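Local coordinates for structural polyprotein, VP2 (Israeli acute paralysis virus, PDB 5CDD) that is probably a structural protein of the virus shell, this chain being the VP2 part of the larger structural polyprotein, with a picornavirus-type capsid domain, at residues S96-D99 and D100-D103; A105-V108 and L109-S112. One frame throughout, in Å; residues are numbered along the deposited sequence.

Interaction 1. Residues S96-D99 and D100-D103; sequences SPYD and DKVD
Tyr98 and Lys101 share the same first torsion: each CG stands anti to its own carbonyl carbon and beside its backbone N, with chi1 -65° in Tyr98 and -52° in Lys101. The backbone turn sets the two CB atoms side by side, CB of Tyr98 lying 3.9 Å from CB of Lys101, and these torsions then place each CG so that the side chains pass at a slant to one another. Lys101 CG arrives at the edge of the tyrosine ring, in its plane, and touches CD1 of Tyr98 at 3.7 Å. Bends at chi2 and chi4 then lead the lysine chain onward to a weak bond with the carbonyl of Asp153. Two hydrogen bonds, with Ser140 OG and the backbone N of Phe141, hold the hydroxyl end of the tyrosine ring.

Under these side chains the backbone closes with Lys101 N donating to Tyr98 O over 2.9 Å, nearly straight at the hydrogen (157°) but from above the carbonyl plane. Val102 packs against the same oxygen, its CG1 3.4 Å from Tyr98 O, so that an apolar branch lies beside the accepting group.

Just ahead of this, Ser96 and Asp99 are joined twice. Asp99 N reaches Ser96 O at 3.2 Å, and Ser96 OG donates over 2.8 Å to Asp99 OD1, meeting it on the anti side and somewhat out of the carboxylate plane. The carboxylate has further partners at Ser107 and Val108, and Arg86 of a neighbouring chain makes a weak hydrogen bond to Ser96 OG and a long, weak ion pair with Asp99 OD1. Tyr98 to Lys101 form a type I beta turn, with the Ser96-Asp99 link just before it and Val102 just after; it comes directly after strand 90-97, at the start of the connection that passes through helix 113-116 to strand 121-125, the E-to-F connection of a viral jelly roll.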
loop_
_atom_site.group_PDB
_atom_site.type_symbol
_atom_site.label_atom_id
_atom_site.label_comp_id
_atom_site.label_asym_id
_atom_site.label_seq_id
_atom_site.Cartn_x
_atom_site.Cartn_y
_atom_site.Cartn_z
ATOM N N SER C 96 -39.944 -31.494 26.604
ATOM C CA SER C 96 -39.111 -31.952 25.501
ATOM C C SER C 96 -39.768 -31.678 24.150
ATOM O O SER C 96 -40.747 -32.326 23.782
ATOM C CB SER C 96 -38.845 -33.453 25.651
ATOM O OG SER C 96 -38.070 -33.949 24.574
ATOM N N PRO C 97 -39.236 -30.705 23.392
ATOM C CA PRO C 97 -39.789 -30.362 22.077
ATOM C C PRO C 97 -39.760 -31.546 21.107
ATOM O O PRO C 97 -38.725 -32.189 20.936
ATOM C CB PRO C 97 -38.884 -29.221 21.612
ATOM C CG PRO C 97 -38.473 -28.573 22.895
ATOM C CD PRO C 97 -38.170 -29.760 23.771
ATOM N N TYR C 98 -40.900 -31.829 20.482
ATOM C CA TYR C 98 -41.000 -32.924 19.519
ATOM C C TYR C 98 -40.402 -34.218 20.056
ATOM O O TYR C 98 -39.785 -34.977 19.312
ATOM C CB TYR C 98 -40.286 -32.539 18.222
ATOM C CG TYR C 98 -40.925 -31.379 17.498
ATOM C CD1 TYR C 98 -42.029 -31.573 16.669
ATOM C CD2 TYR C 98 -40.444 -30.080 17.664
ATOM C CE1 TYR C 98 -42.642 -30.500 16.020
ATOM C CE2 TYR C 98 -41.050 -29.000 17.023
ATOM C CZ TYR C 98 -42.148 -29.217 16.202
ATOM O OH TYR C 98 -42.754 -28.154 15.569
ATOM N N ASP C 99 -40.592 -34.471 21.347
ATOM C CA ASP C 99 -40.048 -35.672 21.971
ATOM C C ASP C 99 -40.551 -36.951 21.313
ATOM O O ASP C 99 -39.870 -37.976 21.322
ATOM C CB ASP C 99 -40.401 -35.702 23.456
ATOM C CG ASP C 99 -39.684 -36.810 24.195
ATOM O OD1 ASP C 99 -38.458 -36.692 24.398
ATOM O OD2 ASP C 99 -40.339 -37.805 24.567
ATOM N N ASP C 100 -41.746 -36.883 20.739
ATOM C CA ASP C 100 -42.357 -38.034 20.090
ATOM C C ASP C 100 -42.243 -37.981 18.571
ATOM O O ASP C 100 -42.768 -38.850 17.873
ATOM C CB ASP C 100 -43.831 -38.112 20.487
ATOM C CG ASP C 100 -44.582 -36.821 20.195
ATOM O OD1 ASP C 100 -44.162 -35.756 20.700
ATOM O OD2 ASP C 100 -45.592 -36.867 19.461
ATOM N N LYS C 101 -41.554 -36.966 18.059
ATOM C CA LYS C 101 -41.392 -36.805 16.619
ATOM C C LYS C 101 -39.938 -36.975 16.187
ATOM O O LYS C 101 -39.556 -36.546 15.098
ATOM C CB LYS C 101 -41.880 -35.421 16.190
ATOM C CG LYS C 101 -43.282 -35.063 16.661
ATOM C CD LYS C 101 -44.351 -35.852 15.931
ATOM C CE LYS C 101 -45.742 -35.402 16.363
ATOM N NZ LYS C 101 -45.979 -33.945 16.128
ATOM N N VAL C 102 -39.128 -37.595 17.039
ATOM C CA VAL C 102 -37.720 -37.803 16.724
ATOM C C VAL C 102 -37.277 -39.234 16.997
ATOM O O VAL C 102 -38.016 -40.020 17.585
ATOM C CB VAL C 102 -36.814 -36.855 17.543
ATOM C CG1 VAL C 102 -37.112 -35.410 17.186
ATOM C CG2 VAL C 102 -37.024 -37.092 19.031
ATOM N N ASP C 103 -36.065 -39.562 16.559
ATOM C CA ASP C 103 -35.496 -40.889 16.766
ATOM C C ASP C 103 -35.681 -41.293 18.229
ATOM O O ASP C 103 -35.361 -40.527 19.137
ATOM C CB ASP C 103 -34.007 -40.874 16.401
ATOM C CG ASP C 103 -33.321 -42.200 16.675
ATOM O OD1 ASP C 103 -33.821 -43.239 16.191
ATOM O OD2 ASP C 103 -32.277 -42.203 17.366
#

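Interaction 2. Residues A105-V108 and L109-S112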
loop_
_atom_site.group_PDB
_atom_site.type_symbol
_atom_site.label_atom_id
_atom_site.label_comp_id
_atom_site.label_asym_id
_atom_site.label_seq_id
_atom_site.Cartn_x
_atom_site.Cartn_y
_atom_site.Cartn_z
ATOM N N ALA C 105 -34.107 -43.049 20.408
ATOM C CA ALA C 105 -32.963 -42.878 21.297
ATOM C C ALA C 105 -32.813 -41.446 21.804
ATOM O O ALA C 105 -32.196 -41.209 22.844
ATOM C CB ALA C 105 -31.689 -43.312 20.586
ATOM N N ARG C 106 -33.391 -40.499 21.069
ATOM C CA ARG C 106 -33.312 -39.084 21.419
ATOM C C ARG C 106 -34.470 -38.599 22.289
ATOM O O ARG C 106 -34.609 -37.399 22.534
ATOM C CB ARG C 106 -33.240 -38.248 20.140
ATOM C CG ARG C 106 -32.026 -38.557 19.277
ATOM C CD ARG C 106 -32.131 -37.912 17.905
ATOM N NE ARG C 106 -30.978 -38.221 17.062
ATOM C CZ ARG C 106 -29.772 -37.677 17.205
ATOM N NH1 ARG C 106 -29.551 -36.785 18.161
ATOM N NH2 ARG C 106 -28.786 -38.029 16.394
ATOM N N SER C 107 -35.297 -39.533 22.755
ATOM C CA SER C 107 -36.436 -39.199 23.605
ATOM C C SER C 107 -36.008 -39.117 25.066
ATOM O O SER C 107 -35.066 -39.790 25.486
ATOM C CB SER C 107 -37.537 -40.250 23.457
ATOM O OG SER C 107 -38.615 -39.976 24.336
ATOM N N VAL C 108 -36.704 -38.291 25.838
ATOM C CA VAL C 108 -36.387 -38.117 27.251
ATOM C C VAL C 108 -36.683 -39.382 28.052
ATOM O O VAL C 108 -36.080 -39.620 29.099
ATOM C CB VAL C 108 -37.185 -36.935 27.859
ATOM C CG1 VAL C 108 -38.675 -37.193 27.740
ATOM C CG2 VAL C 108 -36.793 -36.732 29.311
ATOM N N LEU C 109 -37.606 -40.195 27.550
ATOM C CA LEU C 109 -37.991 -41.434 28.223
ATOM C C LEU C 109 -37.034 -42.586 27.917
ATOM O O LEU C 109 -37.120 -43.650 28.529
ATOM C CB LEU C 109 -39.414 -41.825 27.814
ATOM C CG LEU C 109 -40.503 -40.781 28.077
ATOM C CD1 LEU C 109 -41.822 -41.257 27.499
ATOM C CD2 LEU C 109 -40.629 -40.534 29.571
ATOM N N GLN C 110 -36.121 -42.366 26.978
ATOM C CA GLN C 110 -35.166 -43.395 26.586
ATOM C C GLN C 110 -33.751 -43.105 27.066
ATOM O O GLN C 110 -32.785 -43.588 26.476
ATOM C CB GLN C 110 -35.152 -43.540 25.064
ATOM C CG GLN C 110 -36.489 -43.922 24.461
ATOM C CD GLN C 110 -36.971 -45.272 24.940
ATOM O OE1 GLN C 110 -36.289 -46.283 24.770
ATOM N NE2 GLN C 110 -38.152 -45.297 25.542
ATOM N N THR C 111 -33.623 -42.322 28.131
ATOM C CA THR C 111 -32.303 -41.985 28.653
ATOM C C THR C 111 -32.190 -42.202 30.160
ATOM O O THR C 111 -33.185 -42.446 30.843
ATOM C CB THR C 111 -31.931 -40.519 28.317
ATOM O OG1 THR C 111 -30.603 -40.241 28.780
ATOM C CG2 THR C 111 -32.906 -39.554 28.973
ATOM N N SER C 112 -30.963 -42.114 30.668
ATOM C CA SER C 112 -30.690 -42.306 32.086
ATOM C C SER C 112 -31.362 -41.250 32.950
ATOM O O SER C 112 -31.930 -40.282 32.444
ATOM C CB SER C 112 -29.184 -42.263 32.335
ATOM O OG SER C 112 -28.646 -41.005 31.961
#
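A reverse turn from Ser107 to Gln110, within the loop before helix 113-116, combines a backbone closure with a weak ST turn. The closure is the bond from Gln110 N to Ser107 O, 3.2 Å long with an angle of 154° at the hydrogen, the donor standing above the carbonyl plane. The ST turn is made by Ser107 OG. The serine's chi1 of 177° lays OG beside its own carbonyl carbon, on the path of the following chain, and Leu109 N meets Ser107 OG there at 3.4 Å. That weak bond is secondary, because the hydroxyl's strongest partner is the carboxylate of Asp99.

Apolar atoms fill in around the turn. CG of Gln110 rests on CB of Ser107 at 3.9 Å before the chain bends off at chi2 to its bond with Ser42 OG. Val108 and Leu109 slant across each other, with CG1 of Val108 4.0 Å from CG of Leu109. The methyl CG2 of Thr111 lies against Val108 O, while its OG1 bonds to Pro196 O of a neighbouring chain.

Val108 and Leu109 both lean on Tyr158 of strand 155-161, whereas Val108 and Thr111 pack on Val116 of helix 113-116. Ser112 is the N-cap of that helix, its OG accepting from Gly115 N, so two residues beyond the turn the chain enters the helix that precedes strand 121-125.

Interactions 1 and 2 follow in series along the single excursion from strand 90-97 to helix 113-116, their centres 10 Å apart and on the same side of the chain's centre. Asp99 joins them: its OD1 lies 2.8 Å from Val108 N, a probable hydrogen bond, while its other oxygen serves the Ser107 hydroxyl. One carboxylate thus ties the turn at the strand's end to the turn before the helix. Strand 155-161, next to 90-97 in the four-stranded sheet, backs both. As a worked example, this illustrates how a long jelly-roll loop can be built from successive local turns joined by one side chain, while residues from neighbouring chains pack against it at subunit interfaces.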